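Local coordinates for Exo beta-1,2-glucooligosaccharide sophorohydrolase (non-reducing end) (Parabacteroides distasonis ATCC 8503, PDB 5Z06), which catalyses the hydrolysis of linear beta-1,2-glucan and beta-1,2-glucooligosaccharides from the non-reducing end, releasing sophorose, at residues V46-G51 against Y219-R224; Q196-K199 against H204-I207; D246-V251 against A255-T260. All blocks are in the same frame, centred on the assembly; numbering follows the deposited sequence.

Interaction 1: residues V46-G51 against Y219-R224. With CA (calcium ion), chain C.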
loop_
_atom_site.group_PDB
_atom_site.type_symbol
_atom_site.label_atom_id
_atom_site.label_comp_id
_atom_site.label_asym_id
_atom_site.label_seq_id
_atom_site.Cartn_x
_atom_site.Cartn_y
_atom_site.Cartn_z
ATOM N N VAL A 46 11.528 -21.420 13.997
ATOM C CA VAL A 46 10.383 -22.293 14.169
ATOM C C VAL A 46 9.138 -21.555 13.780
ATOM O O VAL A 46 8.933 -20.389 14.130
ATOM C CB VAL A 46 10.220 -22.841 15.605
ATOM C CG1 VAL A 46 11.323 -23.862 15.916
ATOM C CG2 VAL A 46 10.184 -21.726 16.642
ATOM N N ALA A 47 8.302 -22.262 13.046
ATOM C CA ALA A 47 7.073 -21.703 12.561
ATOM C C ALA A 47 6.182 -22.833 12.113
ATOM O O ALA A 47 6.667 -23.834 11.535
ATOM C CB ALA A 47 7.338 -20.773 11.381
ATOM N N PHE A 48 4.883 -22.659 12.348
ATOM C CA PHE A 48 3.906 -23.461 11.648
ATOM C C PHE A 48 3.722 -22.950 10.213
ATOM O O PHE A 48 4.049 -23.659 9.275
ATOM C CB PHE A 48 2.565 -23.526 12.368
ATOM C CG PHE A 48 1.646 -24.482 11.716
ATOM C CD1 PHE A 48 1.828 -25.848 11.927
ATOM C CD2 PHE A 48 0.704 -24.054 10.784
ATOM C CE1 PHE A 48 1.045 -26.769 11.271
ATOM C CE2 PHE A 48 -0.086 -24.973 10.131
ATOM C CZ PHE A 48 0.083 -26.330 10.377
ATOM N N THR A 49 3.173 -21.744 10.032
ATOM C CA THR A 49 3.258 -21.090 8.714
ATOM C C THR A 49 4.652 -20.511 8.608
ATOM O O THR A 49 5.000 -19.618 9.381
ATOM C CB THR A 49 2.272 -19.963 8.473
ATOM O OG1 THR A 49 2.273 -19.086 9.592
ATOM C CG2 THR A 49 0.908 -20.516 8.214
ATOM N N PRO A 50 5.451 -21.035 7.668
ATOM C CA PRO A 50 6.800 -20.598 7.549
ATOM C C PRO A 50 6.944 -19.121 7.296
ATOM O O PRO A 50 6.018 -18.408 6.833
ATOM C CB PRO A 50 7.321 -21.366 6.340
ATOM C CG PRO A 50 6.110 -21.688 5.568
ATOM C CD PRO A 50 5.139 -22.036 6.634
ATOM N N GLY A 51 8.198 -18.759 7.512
ATOM C CA GLY A 51 8.607 -17.479 7.895
ATOM C C GLY A 51 8.909 -17.729 9.363
ATOM O O GLY A 51 9.956 -18.247 9.731
ATOM N N TYR A 219 -4.495 -20.997 2.234
ATOM C CA TYR A 219 -3.318 -20.348 1.709
ATOM C C TYR A 219 -2.599 -21.289 0.799
ATOM O O TYR A 219 -2.919 -22.475 0.732
ATOM C CB TYR A 219 -2.380 -19.845 2.820
ATOM C CG TYR A 219 -2.106 -20.750 4.025
ATOM C CD1 TYR A 219 -1.489 -21.993 3.889
ATOM C CD2 TYR A 219 -2.367 -20.295 5.319
ATOM C CE1 TYR A 219 -1.210 -22.779 4.999
ATOM C CE2 TYR A 219 -2.086 -21.069 6.429
ATOM C CZ TYR A 219 -1.504 -22.305 6.265
ATOM O OH TYR A 219 -1.223 -23.054 7.376
ATOM N N TYR A 220 -1.661 -20.734 0.060
ATOM C CA TYR A 220 -0.709 -21.520 -0.690
ATOM C C TYR A 220 0.523 -21.663 0.179
ATOM O O TYR A 220 0.919 -20.706 0.835
ATOM C CB TYR A 220 -0.370 -20.820 -1.992
ATOM C CG TYR A 220 -1.552 -20.732 -2.912
ATOM C CD1 TYR A 220 -1.917 -21.823 -3.702
ATOM C CD2 TYR A 220 -2.314 -19.568 -2.984
ATOM C CE1 TYR A 220 -3.007 -21.752 -4.553
ATOM C CE2 TYR A 220 -3.407 -19.481 -3.828
ATOM C CZ TYR A 220 -3.753 -20.568 -4.617
ATOM O OH TYR A 220 -4.845 -20.465 -5.450
ATOM N N ARG A 221 1.096 -22.854 0.220
ATOM C CA ARG A 221 2.357 -23.066 0.884
ATOM C C ARG A 221 3.384 -23.133 -0.199
ATOM O O ARG A 221 3.207 -23.898 -1.163
ATOM C CB ARG A 221 2.370 -24.382 1.657
ATOM C CG ARG A 221 2.368 -24.219 3.162
ATOM C CD ARG A 221 2.401 -25.564 3.874
ATOM N NE ARG A 221 1.669 -25.484 5.139
ATOM C CZ ARG A 221 0.967 -26.474 5.698
ATOM N NH1 ARG A 221 0.876 -27.679 5.122
ATOM N NH2 ARG A 221 0.338 -26.252 6.856
ATOM N N ILE A 222 4.477 -22.388 -0.018
ATOM C CA ILE A 222 5.562 -22.385 -0.991
ATOM C C ILE A 222 6.731 -23.170 -0.409
ATOM O O ILE A 222 7.126 -22.939 0.738
ATOM C CB ILE A 222 6.016 -20.957 -1.384
ATOM C CG1 ILE A 222 4.857 -20.182 -2.031
ATOM C CG2 ILE A 222 7.212 -21.008 -2.343
ATOM C CD1 ILE A 222 3.994 -19.432 -1.048
ATOM N N TYR A 223 7.262 -24.076 -1.231
ATOM C CA TYR A 223 8.422 -24.917 -0.885
ATOM C C TYR A 223 9.603 -24.557 -1.749
ATOM O O TYR A 223 9.461 -24.306 -2.932
ATOM C CB TYR A 223 8.114 -26.404 -1.086
ATOM C CG TYR A 223 7.107 -26.923 -0.098
ATOM C CD1 TYR A 223 5.747 -26.795 -0.355
ATOM C CD2 TYR A 223 7.509 -27.504 1.110
ATOM C CE1 TYR A 223 4.809 -27.241 0.549
ATOM C CE2 TYR A 223 6.574 -27.961 2.024
ATOM C CZ TYR A 223 5.223 -27.829 1.733
ATOM O OH TYR A 223 4.278 -28.261 2.623
ATOM N N ARG A 224 10.770 -24.539 -1.139
ATOM C CA ARG A 224 11.986 -24.186 -1.826
ATOM C C ARG A 224 13.045 -25.265 -1.656
ATOM O O ARG A 224 13.170 -25.868 -0.599
ATOM C CB ARG A 224 12.527 -22.874 -1.292
ATOM C CG ARG A 224 13.719 -22.364 -2.089
ATOM C CD ARG A 224 14.196 -21.066 -1.506
ATOM N NE ARG A 224 14.678 -21.218 -0.144
ATOM C CZ ARG A 224 14.892 -20.212 0.709
ATOM N NH1 ARG A 224 14.653 -18.949 0.371
ATOM N NH2 ARG A 224 15.352 -20.464 1.918
HETATM CA CA CA C . 4.006 -18.047 10.776
#
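Thr49 works in two directions at once: its oxygens hold a calcium ion while its methyl group packs on Tyr219 of the facing strand. The backbone O binds the calcium ion at 2.3 Å, and OG1 of the same residue binds it at an equal 2.3 Å. With OG1 between the backbone N and the carbonyl carbon (chi1 47°), CG2 stands anti to the carbonyl carbon, beside the backbone N, and meets Tyr219 OH at 3.4 Å. Threonine suits the place because one side chain offers both a metal ligand and an apolar methyl. In Phe48, CG anti to the backbone N (chi1 -173°) brings the CE2/CZ end of the ring up to the strand. Its CE2 lies 3.5 Å from Tyr219 OH, which comes to the ring edge close to the ring plane, and its CZ lies 3.5 Å from Arg221 NH2, with ring and guanidinium planes 79° apart. An alanine in place of Phe48 would probably open a gap beside Tyr219 and cost Arg221 NH2 its packing partner, though the salt bridge from NH1 to Glu268 would remain. Glu12, Asn13, Asn52 and Asp175 complete the metal site, and Asp176 hydrogen-bonds Thr49 OG1. No hydrogen bond crosses between 46-51 and 219-224: the calcium probably holds the loop's shape, and between the two segments the fit rests on van der Waals contact.

Interaction 2: residues Q196-K199 against H204-I207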
loop_
_atom_site.group_PDB
_atom_site.type_symbol
_atom_site.label_atom_id
_atom_site.label_comp_id
_atom_site.label_asym_id
_atom_site.label_seq_id
_atom_site.Cartn_x
_atom_site.Cartn_y
_atom_site.Cartn_z
ATOM N N GLN A 196 3.664 -21.287 -12.851
ATOM C CA GLN A 196 3.903 -20.885 -14.233
ATOM C C GLN A 196 5.371 -20.712 -14.477
ATOM O O GLN A 196 5.905 -21.202 -15.474
ATOM C CB GLN A 196 3.201 -19.575 -14.566
ATOM C CG GLN A 196 1.705 -19.690 -14.825
ATOM C CD GLN A 196 1.076 -18.329 -15.117
ATOM O OE1 GLN A 196 0.354 -18.167 -16.100
ATOM N NE2 GLN A 196 1.353 -17.345 -14.265
ATOM N N GLU A 197 6.023 -19.973 -13.591
ATOM C CA GLU A 197 7.453 -19.788 -13.715
ATOM C C GLU A 197 8.048 -19.193 -12.483
ATOM O O GLU A 197 7.342 -18.821 -11.525
ATOM C CB GLU A 197 7.809 -18.904 -14.930
ATOM C CG GLU A 197 9.130 -19.231 -15.651
ATOM C CD GLU A 197 9.598 -20.693 -15.564
ATOM O OE1 GLU A 197 8.978 -21.583 -16.195
ATOM O OE2 GLU A 197 10.604 -20.955 -14.858
ATOM N N ALA A 198 9.372 -19.238 -12.509
ATOM C CA ALA A 198 10.247 -18.569 -11.594
ATOM C C ALA A 198 10.903 -17.533 -12.451
ATOM O O ALA A 198 11.269 -17.807 -13.596
ATOM C CB ALA A 198 11.295 -19.528 -11.069
ATOM N N LYS A 199 11.045 -16.338 -11.916
ATOM C CA LYS A 199 11.743 -15.294 -12.611
ATOM C C LYS A 199 12.744 -14.734 -11.623
ATOM O O LYS A 199 12.370 -14.173 -10.590
ATOM C CB LYS A 199 10.728 -14.268 -13.142
ATOM C CG LYS A 199 11.299 -13.067 -13.865
ATOM C CD LYS A 199 12.333 -13.349 -14.945
ATOM C CE LYS A 199 12.859 -12.024 -15.494
ATOM N NZ LYS A 199 13.988 -12.255 -16.428
ATOM N N HIS A 204 16.398 -11.832 -5.662
ATOM C CA HIS A 204 15.164 -12.525 -5.430
ATOM C C HIS A 204 14.700 -13.268 -6.632
ATOM O O HIS A 204 15.144 -12.989 -7.737
ATOM C CB HIS A 204 14.082 -11.566 -4.958
ATOM C CG HIS A 204 13.398 -10.864 -6.066
ATOM N ND1 HIS A 204 13.969 -9.805 -6.729
ATOM C CD2 HIS A 204 12.192 -11.079 -6.643
ATOM C CE1 HIS A 204 13.139 -9.397 -7.670
ATOM N NE2 HIS A 204 12.057 -10.154 -7.641
ATOM N N ILE A 205 13.808 -14.219 -6.367
ATOM C CA ILE A 205 13.116 -14.962 -7.377
ATOM C C ILE A 205 11.638 -14.775 -7.140
ATOM O O ILE A 205 11.144 -14.936 -6.031
ATOM C CB ILE A 205 13.469 -16.454 -7.353
ATOM C CG1 ILE A 205 14.977 -16.600 -7.533
ATOM C CG2 ILE A 205 12.678 -17.189 -8.441
ATOM C CD1 ILE A 205 15.505 -18.004 -7.376
ATOM N N ASP A 206 10.947 -14.420 -8.204
ATOM C CA ASP A 206 9.510 -14.301 -8.186
ATOM C C ASP A 206 8.930 -15.548 -8.767
ATOM O O ASP A 206 9.300 -15.936 -9.876
ATOM C CB ASP A 206 9.077 -13.113 -9.041
ATOM C CG ASP A 206 9.280 -11.806 -8.339
ATOM O OD1 ASP A 206 9.015 -11.775 -7.120
ATOM O OD2 ASP A 206 9.676 -10.819 -9.007
ATOM N N ILE A 207 8.012 -16.163 -8.036
ATOM C CA ILE A 207 7.212 -17.224 -8.605
ATOM C C ILE A 207 5.779 -16.754 -8.689
ATOM O O ILE A 207 5.355 -15.878 -7.943
ATOM C CB ILE A 207 7.369 -18.579 -7.866
ATOM C CG1 ILE A 207 6.747 -18.552 -6.474
ATOM C CG2 ILE A 207 8.849 -18.973 -7.834
ATOM C CD1 ILE A 207 6.876 -19.863 -5.697
#
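Lys199 and Asp206 face each other as an antiparallel hydrogen-bonded pair in a beta hairpin. Lys199 N donates to Asp206 O at 2.7 Å, in the carbonyl plane, and Asp206 N returns a bond to Lys199 O at 2.8 Å with a nearly straight N-H...O angle of 170°. One step along, Ala198 and Ile207 form a non-hydrogen-bonded pair. On that face Ala198 CB touches Ile205 CG2 at 3.8 Å and Ile207 CG2 at 4.1 Å; the small methyl fits between the two branched chains. Ile205 also packs on Ala255, Ile207 on Val259, and both on Tyr257 of the opposing sheet. The Asp206 side chain lies on the other face. His204 NE2 donates to its OD2 at 2.8 Å, the oxygen lying close to the imidazole plane but being met from above the plane of the carboxylate. Farther out, Arg297 forms a salt bridge with OD2, Thr245 OG1 bonds OD1, and Tyr635 OH bonds His204 ND1, while the Tyr201 ring lies nearly parallel to the imidazole. The hairpin thus has an apolar face for the sandwich core and a polar one whose buried carboxylate is satisfied at both oxygens, its negative charge probably stabilised by Arg297.

Interaction 3: residues D246-V251 against A255-T260; sequences DFLGEV and AYYKVT
Asp246 meets Tyr257 across the interior of a beta sandwich of fibronectin type III-like topology, a side-chain contact between facing sheets with no strand pairing between the two segments. Asp246 lies near the end of strand 243-247 of the three-stranded sheet, and Tyr257 lies on strand 254-262 of the four-stranded one. Tyr257 OH donates to Asp246 OD2, modelled at 2.3 Å, a distance too short to be taken literally, so the length is doubtful. The carboxylate oxygen lies at the ring edge, in the ring plane, while the two flat groups are turned 80° to each other. Asp246 CG stands anti to the backbone N (chi1 -165°), which carries the carboxylate to the phenol. The Leu248 and Tyr257 side chains come at each other from opposite directions, Leu248 CD2 lying 4.0 Å from Tyr257 OH. Leu248 CD1 lies 4.3 Å from Ala255 CB, where a small methyl packs against the leucine; Ile205 and Arg224 also touch the Leu248 side chain. Tyr244 OH bonds OD1 and Arg224 forms a salt bridge with OD2. The carboxylate therefore gathers two phenols and a guanidinium in the buried interior. Tyr244 positions it from its own strand, whereas Tyr257 and Arg224 reach it from the four-stranded sheet and so link the two sheets, and Arg224 is likely to keep it ionised.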
loop_
_atom_site.group_PDB
_atom_site.type_symbol
_atom_site.label_atom_id
_atom_site.label_comp_id
_atom_site.label_asym_id
_atom_site.label_seq_id
_atom_site.Cartn_x
_atom_site.Cartn_y
_atom_site.Cartn_z
ATOM N N ASP A 246 10.585 -14.481 -3.305
ATOM C CA ASP A 246 11.533 -15.102 -2.440
ATOM C C ASP A 246 12.786 -14.286 -2.473
ATOM O O ASP A 246 13.559 -14.362 -3.432
ATOM C CB ASP A 246 11.856 -16.520 -2.874
ATOM C CG ASP A 246 12.566 -17.296 -1.785
ATOM O OD1 ASP A 246 12.200 -17.136 -0.596
ATOM O OD2 ASP A 246 13.495 -18.059 -2.116
ATOM N N PHE A 247 12.997 -13.520 -1.415
ATOM C CA PHE A 247 14.177 -12.717 -1.329
ATOM C C PHE A 247 15.325 -13.563 -0.788
ATOM O O PHE A 247 15.415 -13.780 0.401
ATOM C CB PHE A 247 13.952 -11.485 -0.459
ATOM C CG PHE A 247 15.023 -10.469 -0.633
ATOM C CD1 PHE A 247 16.177 -10.520 0.135
ATOM C CD2 PHE A 247 14.915 -9.514 -1.618
ATOM C CE1 PHE A 247 17.177 -9.582 -0.039
ATOM C CE2 PHE A 247 15.918 -8.597 -1.819
ATOM C CZ PHE A 247 17.051 -8.618 -1.022
ATOM N N LEU A 248 16.196 -14.021 -1.672
ATOM C CA LEU A 248 17.372 -14.811 -1.286
ATOM C C LEU A 248 18.477 -13.946 -0.732
ATOM O O LEU A 248 19.255 -14.401 0.084
ATOM C CB LEU A 248 17.926 -15.596 -2.485
ATOM C CG LEU A 248 16.907 -16.579 -3.054
ATOM C CD1 LEU A 248 17.313 -17.025 -4.447
ATOM C CD2 LEU A 248 16.748 -17.763 -2.117
ATOM N N GLY A 249 18.559 -12.707 -1.192
ATOM C CA GLY A 249 19.616 -11.790 -0.770
ATOM C C GLY A 249 20.999 -12.157 -1.259
ATOM O O GLY A 249 21.952 -11.628 -0.761
ATOM N N GLU A 250 21.089 -13.017 -2.273
ATOM C CA GLU A 250 22.330 -13.606 -2.713
ATOM C C GLU A 250 22.302 -13.747 -4.228
ATOM O O GLU A 250 21.298 -14.185 -4.809
ATOM C CB GLU A 250 22.468 -14.968 -2.072
ATOM C CG GLU A 250 23.685 -15.747 -2.532
ATOM C CD GLU A 250 23.989 -16.948 -1.652
ATOM O OE1 GLU A 250 23.274 -17.161 -0.648
ATOM O OE2 GLU A 250 24.954 -17.676 -1.988
ATOM N N VAL A 251 23.406 -13.374 -4.854
ATOM C CA VAL A 251 23.533 -13.392 -6.293
ATOM C C VAL A 251 24.140 -14.716 -6.744
ATOM O O VAL A 251 24.996 -15.276 -6.078
ATOM C CB VAL A 251 24.407 -12.234 -6.785
ATOM C CG1 VAL A 251 24.342 -12.129 -8.308
ATOM C CG2 VAL A 251 23.933 -10.926 -6.162
ATOM N N ALA A 255 17.555 -21.574 -7.070
ATOM C CA ALA A 255 16.522 -22.129 -6.200
ATOM C C ALA A 255 15.396 -22.723 -7.024
ATOM O O ALA A 255 15.099 -22.263 -8.120
ATOM C CB ALA A 255 15.986 -21.081 -5.230
ATOM N N TYR A 256 14.803 -23.767 -6.471
ATOM C CA TYR A 256 13.722 -24.491 -7.081
ATOM C C TYR A 256 12.534 -24.263 -6.192
ATOM O O TYR A 256 12.681 -24.155 -4.972
ATOM C CB TYR A 256 14.007 -26.004 -7.132
ATOM C CG TYR A 256 15.265 -26.419 -7.862
ATOM C CD1 TYR A 256 16.519 -26.251 -7.263
ATOM C CD2 TYR A 256 15.209 -27.028 -9.117
ATOM C CE1 TYR A 256 17.683 -26.644 -7.896
ATOM C CE2 TYR A 256 16.381 -27.431 -9.766
ATOM C CZ TYR A 256 17.614 -27.238 -9.137
ATOM O OH TYR A 256 18.800 -27.601 -9.716
ATOM N N TYR A 257 11.360 -24.209 -6.797
ATOM C CA TYR A 257 10.142 -23.893 -6.075
ATOM C C TYR A 257 8.979 -24.791 -6.467
ATOM O O TYR A 257 8.818 -25.186 -7.619
ATOM C CB TYR A 257 9.751 -22.436 -6.288
ATOM C CG TYR A 257 10.766 -21.476 -5.761
ATOM C CD1 TYR A 257 10.710 -21.027 -4.453
ATOM C CD2 TYR A 257 11.784 -21.004 -6.578
ATOM C CE1 TYR A 257 11.660 -20.130 -3.961
ATOM C CE2 TYR A 257 12.745 -20.124 -6.098
ATOM C CZ TYR A 257 12.669 -19.683 -4.798
ATOM O OH TYR A 257 13.587 -18.794 -4.335
ATOM N N LYS A 258 8.147 -25.042 -5.471
ATOM C CA LYS A 258 7.057 -25.965 -5.552
ATOM C C LYS A 258 5.995 -25.340 -4.677
ATOM O O LYS A 258 6.290 -24.880 -3.566
ATOM C CB LYS A 258 7.511 -27.279 -4.942
ATOM C CG LYS A 258 7.029 -28.537 -5.610
ATOM C CD LYS A 258 7.885 -29.726 -5.165
ATOM C CE LYS A 258 7.962 -29.819 -3.641
ATOM N NZ LYS A 258 8.424 -31.147 -3.167
ATOM N N VAL A 259 4.764 -25.326 -5.157
ATOM C CA VAL A 259 3.692 -24.708 -4.403
ATOM C C VAL A 259 2.556 -25.701 -4.219
ATOM O O VAL A 259 2.174 -26.406 -5.155
ATOM C CB VAL A 259 3.213 -23.447 -5.127
ATOM C CG1 VAL A 259 2.036 -22.805 -4.396
ATOM C CG2 VAL A 259 4.372 -22.469 -5.260
ATOM N N THR A 260 2.009 -25.737 -3.011
ATOM C CA THR A 260 0.805 -26.521 -2.728
ATOM C C THR A 260 -0.304 -25.576 -2.284
ATOM O O THR A 260 -0.024 -24.456 -1.877
ATOM C CB THR A 260 1.057 -27.558 -1.606
ATOM O OG1 THR A 260 1.364 -26.885 -0.389
ATOM C CG2 THR A 260 2.213 -28.493 -1.951
#

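In the fold
Following the chain from the N terminus, loop 46-51 of the calcium-bearing part meets strand 219-225, and interaction 1 thereby closes a long loop whose ends are 168 residues apart. Within that span lies interaction 2, the tight hairpin that opens the fibronectin type III-like sandwich; interaction 3 follows in series, with a short loop of its own. Interactions 1 and 3 share the four-stranded sheet, where Arg221 and Tyr223 probably hydrogen-bond to strand 254-262. Interactions 2 and 3 share the three-stranded sheet, with centres about 8 Å apart. Ile207 packs on Ile222 across the sandwich. Interaction 1 joins the calcium-bearing N-terminal part to the sandwich, interaction 2 pairs strands within one sheet, and interaction 3 bridges the two sheets.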